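Local coordinates for cytosolic iron-sulfur protein assembly protein 1 (Saccharomyces cerevisiae, PDB 2HES) that serves as an essential WD40 beta-propeller component of the cytosolic iron-sulfur protein assembly machinery, required for maturation of extramitochondrial iron-sulfur proteins, at residues 119-124 / 183-188; 167-172 / 212-217; 177-182 / 235-240; 223-228 / 262-267; 299-304 / 310-315. One frame throughout, in Å; residues are numbered along the deposited sequence.

Contact 1 (119-124 / 183-188); sequences GYYLAT and YDDDWE
Tyr121 reaches across from one propeller blade to the next and meets both Asp185 and Trp187. Its CG stands anti to the carbonyl carbon (chi1 -67°), which points the ring toward that next blade. The polar part is slight: the phenol OH of Tyr121 gives a weak hydrogen bond to Asp185 OD1, 3.5 Å away. Ring and carboxylate planes stand 76° apart and the two side chains cross at about a right angle. The OH is the phenol atom that meets the carboxylate. Asp185 belongs to the type I' turn from Tyr183 to Asp186, closed by backbone bonds in both directions between those two residues; its own N is held by the side chain of Asp182.

The apolar part is a light touch between rings. Tyr121 CE2 lies 4.4 Å from Trp187 CZ2, at the edge of the indole and near its plane. Both rings also pack on Ile146 and Trp161. A tyrosine suits this border because its ring can join the apolar layer between repeats WD 3 and WD 4 while its hydroxyl reaches the more open turn. With one weak bond and one light edge contact, these two segments grip each other only slightly.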
# COMPACT_ATOMS: atom_id res chain seq x y z
N GLY A 119 -14.89 3.13 5.11
CA GLY A 119 -14.85 4.32 4.30
C GLY A 119 -14.88 5.62 5.07
O GLY A 119 -14.92 6.72 4.47
N TYR A 120 -14.83 5.53 6.39
CA TYR A 120 -14.89 6.75 7.20
C TYR A 120 -13.57 7.34 7.65
O TYR A 120 -13.54 8.48 8.09
CB TYR A 120 -15.73 6.53 8.42
CG TYR A 120 -17.15 6.25 8.13
CD1 TYR A 120 -17.88 7.06 7.25
CD2 TYR A 120 -17.79 5.20 8.77
CE1 TYR A 120 -19.23 6.80 6.99
CE2 TYR A 120 -19.13 4.96 8.54
CZ TYR A 120 -19.84 5.75 7.65
OH TYR A 120 -21.18 5.47 7.43
N TYR A 121 -12.49 6.58 7.59
CA TYR A 121 -11.22 7.06 8.11
C TYR A 121 -10.21 7.01 6.99
O TYR A 121 -10.19 6.07 6.21
CB TYR A 121 -10.74 6.16 9.25
CG TYR A 121 -11.60 6.22 10.48
CD1 TYR A 121 -11.89 7.44 11.10
CD2 TYR A 121 -12.10 5.05 11.04
CE1 TYR A 121 -12.69 7.48 12.26
CE2 TYR A 121 -12.88 5.07 12.19
CZ TYR A 121 -13.18 6.29 12.78
OH TYR A 121 -13.96 6.31 13.93
N LEU A 122 -9.46 8.09 6.88
CA LEU A 122 -8.34 8.20 5.99
C LEU A 122 -7.10 8.43 6.86
O LEU A 122 -7.03 9.40 7.62
CB LEU A 122 -8.56 9.38 5.01
CG LEU A 122 -7.38 9.67 4.08
CD1 LEU A 122 -7.24 8.55 3.11
CD2 LEU A 122 -7.56 11.04 3.31
N ALA A 123 -6.15 7.50 6.77
CA ALA A 123 -4.85 7.64 7.42
C ALA A 123 -3.83 8.23 6.46
O ALA A 123 -3.81 7.89 5.27
CB ALA A 123 -4.35 6.28 7.86
N THR A 124 -2.98 9.11 6.98
CA THR A 124 -1.90 9.65 6.19
C THR A 124 -0.57 9.45 6.94
O THR A 124 -0.55 9.43 8.18
CB THR A 124 -2.11 11.14 5.80
OG1 THR A 124 -1.95 12.00 6.94
CG2 THR A 124 -3.50 11.35 5.08
N TYR A 183 -9.80 2.88 20.97
CA TYR A 183 -10.89 2.68 21.91
C TYR A 183 -11.65 4.00 21.97
O TYR A 183 -11.14 4.98 22.52
CB TYR A 183 -10.37 2.24 23.28
CG TYR A 183 -9.88 0.81 23.22
CD1 TYR A 183 -10.76 -0.26 23.39
CD2 TYR A 183 -8.54 0.52 22.94
CE1 TYR A 183 -10.31 -1.58 23.30
CE2 TYR A 183 -8.09 -0.79 22.84
CZ TYR A 183 -8.98 -1.83 23.03
OH TYR A 183 -8.53 -3.13 22.94
N ASP A 184 -12.81 4.03 21.33
CA ASP A 184 -13.64 5.24 21.24
C ASP A 184 -12.83 6.44 20.73
O ASP A 184 -12.71 7.46 21.42
CB ASP A 184 -14.31 5.55 22.59
CG ASP A 184 -15.50 6.51 22.48
OD1 ASP A 184 -16.35 6.36 21.57
OD2 ASP A 184 -15.60 7.42 23.33
N ASP A 185 -12.26 6.28 19.53
CA ASP A 185 -11.49 7.33 18.84
C ASP A 185 -10.18 7.74 19.53
O ASP A 185 -9.43 8.56 18.99
CB ASP A 185 -12.35 8.56 18.54
CG ASP A 185 -13.72 8.19 17.98
OD1 ASP A 185 -13.92 8.33 16.75
OD2 ASP A 185 -14.60 7.76 18.78
N ASP A 186 -9.90 7.17 20.70
CA ASP A 186 -8.57 7.25 21.30
C ASP A 186 -7.69 6.26 20.56
O ASP A 186 -7.61 5.11 20.98
CB ASP A 186 -8.62 6.86 22.78
CG ASP A 186 -7.25 7.02 23.49
OD1 ASP A 186 -6.25 7.42 22.85
OD2 ASP A 186 -7.18 6.75 24.73
N TRP A 187 -7.02 6.72 19.50
CA TRP A 187 -6.09 5.87 18.71
C TRP A 187 -4.74 5.77 19.39
O TRP A 187 -4.14 6.80 19.73
CB TRP A 187 -5.91 6.45 17.29
CG TRP A 187 -7.04 6.18 16.41
CD1 TRP A 187 -8.16 6.96 16.25
CD2 TRP A 187 -7.24 5.01 15.60
NE1 TRP A 187 -9.03 6.34 15.38
CE2 TRP A 187 -8.49 5.15 14.97
CE3 TRP A 187 -6.47 3.86 15.36
CZ2 TRP A 187 -8.99 4.18 14.11
CZ3 TRP A 187 -6.96 2.92 14.49
CH2 TRP A 187 -8.21 3.07 13.88
N GLU A 188 -4.23 4.55 19.57
CA GLU A 188 -2.89 4.41 20.11
C GLU A 188 -2.20 3.22 19.51
O GLU A 188 -2.84 2.43 18.82
CB GLU A 188 -2.92 4.29 21.63
CG GLU A 188 -3.80 3.20 22.14
CD GLU A 188 -3.83 3.19 23.65
OE1 GLU A 188 -2.80 3.54 24.26
OE2 GLU A 188 -4.88 2.85 24.22

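Contact 2 (167-172 / 212-217); sequences LLASSS and FRLCSG
Leu167 and Phe212 form the close end of this contact, their side chains coming from opposite directions. Leu167 CD2 sits over the centre of the phenyl ring in a CH-pi contact, 3.8 Å from the centroid and only 13° off the ring normal. Leu167 CG is anti to the backbone N and lies beside the carbonyl carbon (chi1 -163°), which carries CD2 out over the ring. One step inward, Ala169 CB meets Leu214 CD1 at 3.8 Å; the small alanine fits here, since Ser203 and Phe205 press on it too.

Further along, Ser171 and Ser216 face each other more loosely: Ser171 OG is 5.3 Å from Ser216 CB. The outer end is partly open to solvent at Phe212, whose ring also meets His162 and Tyr228. Replacing Phe212 with a serine would probably leave the Leu167 methyl without its aromatic platform and open a gap at this end. No hydrogen bond links segments 167-172 and 212-217, which meet through apolar packing.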
# COMPACT_ATOMS: atom_id res chain seq x y z
N LEU A 167 -8.12 -1.50 12.19
CA LEU A 167 -6.75 -1.73 12.64
C LEU A 167 -5.85 -1.23 11.52
O LEU A 167 -6.07 -1.56 10.32
CB LEU A 167 -6.60 -3.25 12.79
CG LEU A 167 -5.46 -3.87 13.58
CD1 LEU A 167 -5.58 -3.44 15.04
CD2 LEU A 167 -5.47 -5.41 13.48
N LEU A 168 -4.78 -0.53 11.91
CA LEU A 168 -3.96 0.20 10.94
C LEU A 168 -2.52 -0.27 11.18
O LEU A 168 -2.11 -0.43 12.34
CB LEU A 168 -4.02 1.69 11.23
CG LEU A 168 -3.17 2.56 10.32
CD1 LEU A 168 -3.61 2.54 8.88
CD2 LEU A 168 -3.18 3.99 10.86
N ALA A 169 -1.80 -0.51 10.10
CA ALA A 169 -0.34 -0.87 10.16
C ALA A 169 0.51 0.19 9.47
O ALA A 169 0.25 0.52 8.30
CB ALA A 169 -0.12 -2.24 9.50
N SER A 170 1.54 0.70 10.16
CA SER A 170 2.45 1.68 9.56
C SER A 170 3.82 1.07 9.49
O SER A 170 4.19 0.31 10.39
CB SER A 170 2.48 2.98 10.37
OG SER A 170 2.84 2.76 11.70
N SER A 171 4.55 1.35 8.43
CA SER A 171 5.88 0.76 8.21
C SER A 171 6.88 1.89 8.08
O SER A 171 6.60 2.87 7.41
CB SER A 171 5.89 -0.07 6.93
OG SER A 171 4.99 -1.17 6.96
N SER A 172 8.05 1.75 8.70
CA SER A 172 8.91 2.93 8.86
C SER A 172 10.37 2.67 8.57
O SER A 172 10.88 1.53 8.57
CB SER A 172 8.74 3.43 10.30
OG SER A 172 9.65 4.47 10.70
N PHE A 212 -5.48 -12.18 13.36
CA PHE A 212 -4.77 -11.38 12.33
C PHE A 212 -3.37 -11.88 12.03
O PHE A 212 -2.68 -12.40 12.89
CB PHE A 212 -4.63 -9.91 12.77
CG PHE A 212 -5.83 -9.36 13.49
CD1 PHE A 212 -7.08 -9.29 12.85
CD2 PHE A 212 -5.72 -8.93 14.81
CE1 PHE A 212 -8.19 -8.79 13.52
CE2 PHE A 212 -6.84 -8.40 15.50
CZ PHE A 212 -8.07 -8.35 14.84
N ARG A 213 -2.96 -11.68 10.77
CA ARG A 213 -1.52 -11.78 10.43
C ARG A 213 -1.18 -10.66 9.47
O ARG A 213 -2.09 -10.01 8.92
CB ARG A 213 -1.18 -13.12 9.76
CG ARG A 213 -1.41 -14.31 10.67
CD ARG A 213 -0.74 -15.55 10.06
NE ARG A 213 -1.38 -15.92 8.78
CZ ARG A 213 -1.00 -16.95 8.04
NH1 ARG A 213 0.01 -17.74 8.44
NH2 ARG A 213 -1.65 -17.22 6.92
N LEU A 214 0.11 -10.41 9.29
CA LEU A 214 0.53 -9.31 8.42
C LEU A 214 1.83 -9.72 7.73
O LEU A 214 2.66 -10.37 8.39
CB LEU A 214 0.81 -8.07 9.29
CG LEU A 214 1.29 -6.81 8.62
CD1 LEU A 214 0.10 -5.88 8.50
CD2 LEU A 214 2.45 -6.14 9.39
N CYS A 215 2.03 -9.37 6.44
CA CYS A 215 3.38 -9.54 5.86
C CYS A 215 4.01 -8.19 5.62
O CYS A 215 3.31 -7.16 5.42
CB CYS A 215 3.33 -10.35 4.57
SG CYS A 215 2.38 -9.56 3.20
N SER A 216 5.32 -8.15 5.67
CA SER A 216 6.04 -6.87 5.50
C SER A 216 7.33 -7.08 4.70
O SER A 216 7.95 -8.15 4.77
CB SER A 216 6.41 -6.24 6.86
OG SER A 216 7.22 -7.16 7.63
N GLY A 217 7.73 -6.06 3.95
CA GLY A 217 8.89 -6.20 3.06
C GLY A 217 9.89 -5.11 3.35
O GLY A 217 9.50 -4.00 3.63

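Contact 3 (177-182 / 235-240); sequences VRIWKD and DQQEWV
Ile179 is the first residue of strand 177-182 to touch segment 235-240, and its two branches serve different partners. CG1 approaches the Trp239 indole obliquely, 4.1 Å from CZ3, whereas CG2, set anti to the backbone N, lies 3.7 Å from Gln237 OE1. That amide oxygen is buried here with no hydrogen-bonding partner in the model, though it sits in the plane of the Trp239 ring, at its edge. The strands run nearly antiparallel, at 152°, but their axes come no closer than 10.0 Å: they belong to different four-stranded sheets of the WD40 beta-propeller, and side chains fill the space between blades.

Two residues on, Lys181 stretches its extended chain across Gln237 at about a right angle, with CD 3.9 Å from Gln237 NE2. A lysine suits this place, as its methylenes pack on the Gln237 amide while its ammonium is carried on to the partly exposed margin. A water accepts from Gln237 NE2 at 3.2 Å; its 2.4 Å distance to Lys181 NZ is too short to trust, leaving that leg of the bridge doubtful.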
# COMPACT_ATOMS: atom_id res chain seq x y z
N VAL A 177 7.29 -2.09 12.10
CA VAL A 177 5.88 -1.89 11.77
C VAL A 177 5.17 -1.61 13.11
O VAL A 177 5.44 -2.29 14.11
CB VAL A 177 5.27 -3.14 11.10
CG1 VAL A 177 3.74 -2.97 10.95
CG2 VAL A 177 5.93 -3.42 9.76
N ARG A 178 4.26 -0.62 13.14
CA ARG A 178 3.44 -0.37 14.31
C ARG A 178 1.99 -0.66 13.96
O ARG A 178 1.54 -0.39 12.84
CB ARG A 178 3.59 1.06 14.86
CG ARG A 178 4.89 1.19 15.64
CD ARG A 178 5.02 2.56 16.26
NE ARG A 178 6.28 2.64 16.97
CZ ARG A 178 6.45 2.59 18.28
NH1 ARG A 178 5.42 2.48 19.11
NH2 ARG A 178 7.71 2.65 18.74
N ILE A 179 1.28 -1.20 14.94
CA ILE A 179 -0.15 -1.51 14.78
C ILE A 179 -0.89 -0.52 15.64
O ILE A 179 -0.53 -0.32 16.82
CB ILE A 179 -0.47 -3.00 15.24
CG1 ILE A 179 0.40 -4.05 14.53
CG2 ILE A 179 -1.99 -3.31 15.06
CD1 ILE A 179 0.25 -4.03 13.02
N TRP A 180 -1.97 0.06 15.10
CA TRP A 180 -2.70 1.09 15.79
C TRP A 180 -4.16 0.69 15.83
O TRP A 180 -4.68 0.15 14.84
CB TRP A 180 -2.60 2.39 15.01
CG TRP A 180 -1.19 2.77 14.69
CD1 TRP A 180 -0.51 2.39 13.57
CD2 TRP A 180 -0.33 3.68 15.41
NE1 TRP A 180 0.76 2.97 13.57
CE2 TRP A 180 0.88 3.76 14.68
CE3 TRP A 180 -0.46 4.41 16.62
CZ2 TRP A 180 1.98 4.55 15.12
CZ3 TRP A 180 0.64 5.16 17.07
CH2 TRP A 180 1.85 5.23 16.29
N LYS A 181 -4.80 0.98 16.95
CA LYS A 181 -6.19 0.56 17.18
C LYS A 181 -6.86 1.66 17.99
O LYS A 181 -6.16 2.33 18.73
CB LYS A 181 -6.14 -0.68 18.06
CG LYS A 181 -7.47 -1.19 18.48
CD LYS A 181 -7.28 -2.55 19.10
CE LYS A 181 -8.65 -3.11 19.49
NZ LYS A 181 -8.64 -4.57 19.72
N ASP A 182 -8.18 1.83 17.89
CA ASP A 182 -8.82 2.82 18.77
C ASP A 182 -9.69 2.18 19.84
O ASP A 182 -10.21 1.06 19.66
CB ASP A 182 -9.66 3.80 17.97
CG ASP A 182 -11.05 3.30 17.71
OD1 ASP A 182 -11.22 2.48 16.78
OD2 ASP A 182 -11.97 3.71 18.46
N ASP A 235 -4.03 -4.52 27.45
CA ASP A 235 -4.85 -4.30 26.27
C ASP A 235 -3.97 -3.95 25.05
O ASP A 235 -4.43 -3.41 24.07
CB ASP A 235 -5.89 -3.22 26.53
CG ASP A 235 -7.14 -3.41 25.73
OD1 ASP A 235 -7.17 -4.32 24.87
OD2 ASP A 235 -8.11 -2.64 25.94
N GLN A 236 -2.69 -4.28 25.16
CA GLN A 236 -1.76 -4.19 24.06
C GLN A 236 -1.82 -5.52 23.35
O GLN A 236 -2.32 -6.50 23.92
CB GLN A 236 -0.37 -4.03 24.63
CG GLN A 236 -0.12 -2.65 25.26
CD GLN A 236 0.25 -1.64 24.18
OE1 GLN A 236 -0.52 -0.76 23.90
NE2 GLN A 236 1.40 -1.84 23.52
N GLN A 237 -1.29 -5.57 22.13
CA GLN A 237 -1.33 -6.81 21.34
C GLN A 237 0.02 -7.46 21.31
O GLN A 237 1.03 -6.78 21.05
CB GLN A 237 -1.77 -6.52 19.90
CG GLN A 237 -3.23 -6.01 19.79
CD GLN A 237 -3.71 -5.86 18.36
OE1 GLN A 237 -2.93 -5.96 17.41
NE2 GLN A 237 -5.04 -5.62 18.20
N GLU A 238 0.05 -8.76 21.52
CA GLU A 238 1.27 -9.54 21.41
C GLU A 238 1.35 -10.08 20.00
O GLU A 238 0.41 -10.68 19.51
CB GLU A 238 1.27 -10.68 22.42
CG GLU A 238 1.01 -10.18 23.84
CD GLU A 238 1.39 -11.16 24.93
OE1 GLU A 238 1.86 -12.29 24.61
OE2 GLU A 238 1.19 -10.81 26.11
N TRP A 239 2.48 -9.85 19.35
CA TRP A 239 2.67 -10.25 17.97
C TRP A 239 4.09 -10.86 17.84
O TRP A 239 5.04 -10.38 18.53
CB TRP A 239 2.43 -8.97 17.12
CG TRP A 239 1.91 -9.18 15.84
CD1 TRP A 239 2.55 -9.91 14.90
CD2 TRP A 239 0.67 -8.71 15.21
NE1 TRP A 239 1.83 -9.93 13.76
CE2 TRP A 239 0.68 -9.23 13.90
CE3 TRP A 239 -0.45 -7.93 15.62
CZ2 TRP A 239 -0.33 -9.00 12.98
CZ3 TRP A 239 -1.47 -7.70 14.68
CH2 TRP A 239 -1.39 -8.26 13.38
N VAL A 240 4.26 -11.92 17.03
CA VAL A 240 5.63 -12.48 16.76
C VAL A 240 5.81 -12.64 15.26
O VAL A 240 4.84 -12.70 14.56
CB VAL A 240 5.88 -13.85 17.44
CG1 VAL A 240 5.82 -13.67 18.97
CG2 VAL A 240 4.93 -14.99 16.85
O HOH W 1 -6.74 -5.56 20.89

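Contact 4 (223-228 / 262-267); sequences VRVWKY and GLIASV
Between two adjacent blades of the WD40 beta-propeller, Val223 and Val225 of the third strand of one (223-231) pack on Ser266 and Ile264 of the second strand of the next (264-268). Val225 and Ile264 make the fully apolar half of the contact. Val225 CG2 lies 4.0 Å from Ile264 CD1, the two side chains crossing obliquely. Ile264 has CG1 anti to the carbonyl carbon (chi1 -68°) and continues extended, which carries CD1 across to the Val225 methyl. Beta-branched residues suit these places, being at ease in strands and presenting methyls close to the backbone.

The other half pairs Val223 with Ser266, whose CA atoms are the nearest across the segments. The small serine is consistent with the 7.8 Å separation of the Val223 and Ser266 CA atoms, and its hydroxyl is engaged within its own repeat, WD 6, hydrogen-bonding with Tyr276 OH and His249 NE2. All four touching residues are buried, and no hydrogen bond links the two segments. Leu245, packing on both Val223 and Val225, continues the apolar layer. Although a calcium ion lies about 8 Å from the Val223 side chain, what Val223 itself offers across the seam is a methyl: its CG2 rests 4.0 Å from Ser266 CB.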
# COMPACT_ATOMS: atom_id res chain seq x y z
N VAL A 223 10.94 -10.77 3.37
CA VAL A 223 9.48 -10.58 3.64
C VAL A 223 9.19 -11.38 4.87
O VAL A 223 9.51 -12.59 4.89
CB VAL A 223 8.62 -11.11 2.49
CG1 VAL A 223 7.16 -10.82 2.80
CG2 VAL A 223 9.05 -10.36 1.22
N ARG A 224 8.70 -10.71 5.92
CA ARG A 224 8.32 -11.41 7.19
C ARG A 224 6.82 -11.62 7.25
O ARG A 224 6.05 -10.78 6.75
CB ARG A 224 8.75 -10.57 8.41
CG ARG A 224 10.29 -10.59 8.66
CD ARG A 224 10.76 -9.77 9.91
NE ARG A 224 12.19 -10.13 10.10
CZ ARG A 224 12.72 -10.68 11.20
NH1 ARG A 224 11.98 -10.89 12.27
NH2 ARG A 224 14.03 -10.98 11.23
N VAL A 225 6.38 -12.69 7.91
CA VAL A 225 4.96 -12.87 8.18
C VAL A 225 4.86 -12.83 9.71
O VAL A 225 5.58 -13.55 10.41
CB VAL A 225 4.46 -14.18 7.63
CG1 VAL A 225 3.05 -14.47 8.05
CG2 VAL A 225 4.55 -14.17 6.11
N TRP A 226 4.01 -11.94 10.18
CA TRP A 226 3.84 -11.70 11.59
C TRP A 226 2.47 -12.23 11.97
O TRP A 226 1.50 -12.05 11.22
CB TRP A 226 3.84 -10.19 11.83
CG TRP A 226 5.06 -9.47 11.33
CD1 TRP A 226 5.25 -8.91 10.07
CD2 TRP A 226 6.23 -9.15 12.10
NE1 TRP A 226 6.50 -8.30 10.02
CE2 TRP A 226 7.10 -8.41 11.26
CE3 TRP A 226 6.64 -9.41 13.44
CZ2 TRP A 226 8.37 -7.95 11.70
CZ3 TRP A 226 7.92 -8.94 13.87
CH2 TRP A 226 8.75 -8.23 13.00
N LYS A 227 2.36 -12.73 13.20
CA LYS A 227 1.12 -13.33 13.67
C LYS A 227 0.71 -12.74 15.01
O LYS A 227 1.51 -12.68 15.94
CB LYS A 227 1.38 -14.79 13.91
CG LYS A 227 0.20 -15.53 14.62
CD LYS A 227 0.56 -17.05 14.76
CE LYS A 227 0.64 -17.83 13.53
NZ LYS A 227 1.23 -19.13 14.14
N TYR A 228 -0.55 -12.34 15.11
CA TYR A 228 -1.11 -11.89 16.38
C TYR A 228 -1.30 -13.07 17.36
O TYR A 228 -1.77 -14.13 16.96
CB TYR A 228 -2.45 -11.24 16.08
CG TYR A 228 -3.33 -10.93 17.24
CD1 TYR A 228 -3.02 -9.91 18.12
CD2 TYR A 228 -4.56 -11.60 17.41
CE1 TYR A 228 -3.85 -9.57 19.17
CE2 TYR A 228 -5.43 -11.23 18.45
CZ TYR A 228 -5.05 -10.23 19.33
OH TYR A 228 -5.86 -9.89 20.39
N GLY A 262 -5.04 -15.83 -0.80
CA GLY A 262 -4.11 -16.39 0.17
C GLY A 262 -2.65 -16.20 -0.21
O GLY A 262 -1.76 -16.54 0.58
N LEU A 263 -2.39 -15.69 -1.42
CA LEU A 263 -1.02 -15.67 -1.94
C LEU A 263 -0.37 -14.33 -1.64
O LEU A 263 -1.02 -13.29 -1.79
CB LEU A 263 -0.99 -15.89 -3.47
CG LEU A 263 -1.55 -17.19 -4.05
CD1 LEU A 263 -1.39 -17.19 -5.57
CD2 LEU A 263 -0.91 -18.45 -3.42
N ILE A 264 0.92 -14.34 -1.34
CA ILE A 264 1.67 -13.10 -1.15
C ILE A 264 2.45 -12.83 -2.46
O ILE A 264 3.01 -13.76 -3.04
CB ILE A 264 2.68 -13.19 0.05
CG1 ILE A 264 1.92 -13.29 1.38
CG2 ILE A 264 3.65 -11.98 0.09
CD1 ILE A 264 2.83 -13.54 2.57
N ALA A 265 2.48 -11.58 -2.88
CA ALA A 265 3.39 -11.11 -3.94
C ALA A 265 4.40 -10.12 -3.39
O ALA A 265 4.07 -9.28 -2.52
CB ALA A 265 2.56 -10.47 -5.07
N SER A 266 5.65 -10.20 -3.87
CA SER A 266 6.65 -9.19 -3.52
C SER A 266 7.37 -8.65 -4.76
O SER A 266 7.47 -9.35 -5.78
CB SER A 266 7.69 -9.75 -2.53
OG SER A 266 8.45 -10.82 -3.12
N VAL A 267 7.80 -7.40 -4.67
CA VAL A 267 8.64 -6.81 -5.71
C VAL A 267 9.80 -6.04 -5.15
O VAL A 267 9.70 -5.39 -4.09
CB VAL A 267 7.82 -5.90 -6.71
CG1 VAL A 267 6.78 -6.71 -7.42
CG2 VAL A 267 7.23 -4.65 -6.00

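Contact 5 (299-304 / 310-315); sequences NVVKWL and TILATG
Asn299 and Val300 both face Gly315, forming a classic beta bulge in which one carbonyl takes two donors. Gly315 O accepts from Asn299 N at 2.7 Å, nearly head-on, and from Val300 N at a longer 3.3 Å, in the carbonyl plane on a lone pair. Glycine fits because a CB at that position would clash with Val300 CG1. Beyond the bulge the antiparallel pairing is regular: Lys302 and Ala313 exchange two backbone bonds, while Val301 with Thr314 and Trp303 with Leu312 are non-hydrogen-bonded pairs. Leu304 N still binds Ile311 O at 2.8 Å, but the return bond is weak.

Leu312 lies alongside Trp303, pointing the same way; its CG is anti to the carbonyl carbon (chi1 -71°), bringing CD2 over the six-membered ring, 3.5 Å from its centroid and 9° off the normal. The same methyl is 3.9 Å from Val301 CG2. At the loop end of the hairpin, Leu304 CD2 touches Ile311 CD1 at 3.5 Å and Ala313 CB, on the face opposite Trp303, at 4.0 Å. An alanine in place of Trp303 would remove the surface under Leu312 and is likely to leave Ala257 O without its indole N-H donor. These two strands form a hairpin in repeat WD 7; the Trp303 face packs on strands 264-268 and 273-279 of the preceding blade, and strand 320-325 continues the sheet beyond 312-316.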
# COMPACT_ATOMS: atom_id res chain seq x y z
N ASN A 299 8.41 -0.72 -7.87
CA ASN A 299 8.11 -0.01 -6.62
C ASN A 299 6.83 -0.47 -5.96
O ASN A 299 6.62 -0.24 -4.75
CB ASN A 299 7.96 1.49 -6.90
CG ASN A 299 9.24 2.10 -7.42
OD1 ASN A 299 10.29 2.02 -6.77
ND2 ASN A 299 9.17 2.70 -8.60
N VAL A 300 5.95 -1.04 -6.77
CA VAL A 300 4.56 -1.31 -6.32
C VAL A 300 3.96 -2.53 -6.99
O VAL A 300 4.23 -2.79 -8.17
CB VAL A 300 3.62 -0.03 -6.41
CG1 VAL A 300 3.50 0.51 -7.83
CG2 VAL A 300 2.26 -0.33 -5.87
N VAL A 301 3.16 -3.28 -6.23
CA VAL A 301 2.47 -4.46 -6.72
C VAL A 301 1.09 -4.57 -6.08
O VAL A 301 0.97 -4.32 -4.89
CB VAL A 301 3.29 -5.77 -6.46
CG1 VAL A 301 3.51 -6.01 -4.95
CG2 VAL A 301 2.64 -6.96 -7.14
N LYS A 302 0.09 -4.95 -6.87
CA LYS A 302 -1.28 -5.18 -6.37
C LYS A 302 -1.92 -6.38 -7.03
O LYS A 302 -1.68 -6.65 -8.20
CB LYS A 302 -2.14 -3.94 -6.66
CG LYS A 302 -1.83 -2.68 -5.83
CD LYS A 302 -2.10 -2.92 -4.34
CE LYS A 302 -2.58 -1.67 -3.63
NZ LYS A 302 -1.72 -0.47 -3.73
N TRP A 303 -2.79 -7.07 -6.30
CA TRP A 303 -3.60 -8.17 -6.81
C TRP A 303 -4.91 -7.56 -7.24
O TRP A 303 -5.54 -6.85 -6.44
CB TRP A 303 -3.93 -9.14 -5.69
CG TRP A 303 -2.81 -9.96 -5.20
CD1 TRP A 303 -2.11 -9.79 -4.03
CD2 TRP A 303 -2.27 -11.13 -5.82
NE1 TRP A 303 -1.17 -10.77 -3.90
CE2 TRP A 303 -1.24 -11.61 -4.98
CE3 TRP A 303 -2.55 -11.82 -7.01
CZ2 TRP A 303 -0.49 -12.74 -5.29
CZ3 TRP A 303 -1.81 -12.94 -7.32
CH2 TRP A 303 -0.79 -13.40 -6.46
N LEU A 304 -5.34 -7.86 -8.46
CA LEU A 304 -6.53 -7.18 -9.02
C LEU A 304 -7.73 -8.11 -9.10
O LEU A 304 -7.58 -9.32 -9.28
CB LEU A 304 -6.20 -6.58 -10.41
CG LEU A 304 -5.68 -5.14 -10.54
CD1 LEU A 304 -4.75 -4.65 -9.39
CD2 LEU A 304 -5.02 -4.88 -11.89
N THR A 310 -8.23 -13.39 -10.83
CA THR A 310 -7.34 -12.36 -10.26
C THR A 310 -5.93 -12.32 -10.90
O THR A 310 -5.35 -13.37 -11.22
CB THR A 310 -7.37 -12.35 -8.67
OG1 THR A 310 -6.05 -12.21 -8.11
CG2 THR A 310 -8.09 -13.59 -8.08
N ILE A 311 -5.43 -11.11 -11.15
CA ILE A 311 -4.16 -10.85 -11.86
C ILE A 311 -3.22 -9.91 -11.06
O ILE A 311 -3.60 -9.41 -10.01
CB ILE A 311 -4.39 -10.28 -13.30
CG1 ILE A 311 -5.02 -8.89 -13.28
CG2 ILE A 311 -5.23 -11.23 -14.16
CD1 ILE A 311 -4.06 -7.80 -13.63
N LEU A 312 -2.00 -9.70 -11.55
CA LEU A 312 -1.06 -8.84 -10.82
C LEU A 312 -0.75 -7.59 -11.61
O LEU A 312 -0.53 -7.62 -12.82
CB LEU A 312 0.25 -9.59 -10.47
CG LEU A 312 0.10 -10.67 -9.39
CD1 LEU A 312 1.00 -11.90 -9.62
CD2 LEU A 312 0.36 -10.03 -8.04
N ALA A 313 -0.71 -6.46 -10.92
CA ALA A 313 -0.15 -5.26 -11.53
C ALA A 313 1.14 -4.87 -10.85
O ALA A 313 1.22 -4.90 -9.60
CB ALA A 313 -1.16 -4.13 -11.47
N THR A 314 2.14 -4.47 -11.65
CA THR A 314 3.39 -3.96 -11.13
C THR A 314 3.69 -2.61 -11.72
O THR A 314 3.47 -2.40 -12.93
CB THR A 314 4.60 -4.91 -11.43
OG1 THR A 314 4.67 -5.18 -12.84
CG2 THR A 314 4.46 -6.21 -10.71
N GLY A 315 4.20 -1.72 -10.88
CA GLY A 315 4.64 -0.38 -11.26
C GLY A 315 6.12 -0.09 -11.02
O GLY A 315 6.63 -0.27 -9.90

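From the N terminus, contact 1 opens first, in repeat WD 3, and closes 59 residues on at the turn into the last strand of the next blade. Before it closes, contacts 2 and 3 open, and both cross it; they also cross each other, because 212-217 falls between 177-182 and 235-240. Both join repeat WD 4 to the sheet that begins with strand 200-205. Contact 4 opens inside contact 3's span, crosses it, and reaches into repeat WD 6. Contact 5 comes last, closing a short hairpin within repeat WD 7 whose side chains touch contact 4 at Ala265 and Val267. Contacts 1 to 4 tie together four consecutive blades, whereas contact 5 lies within one.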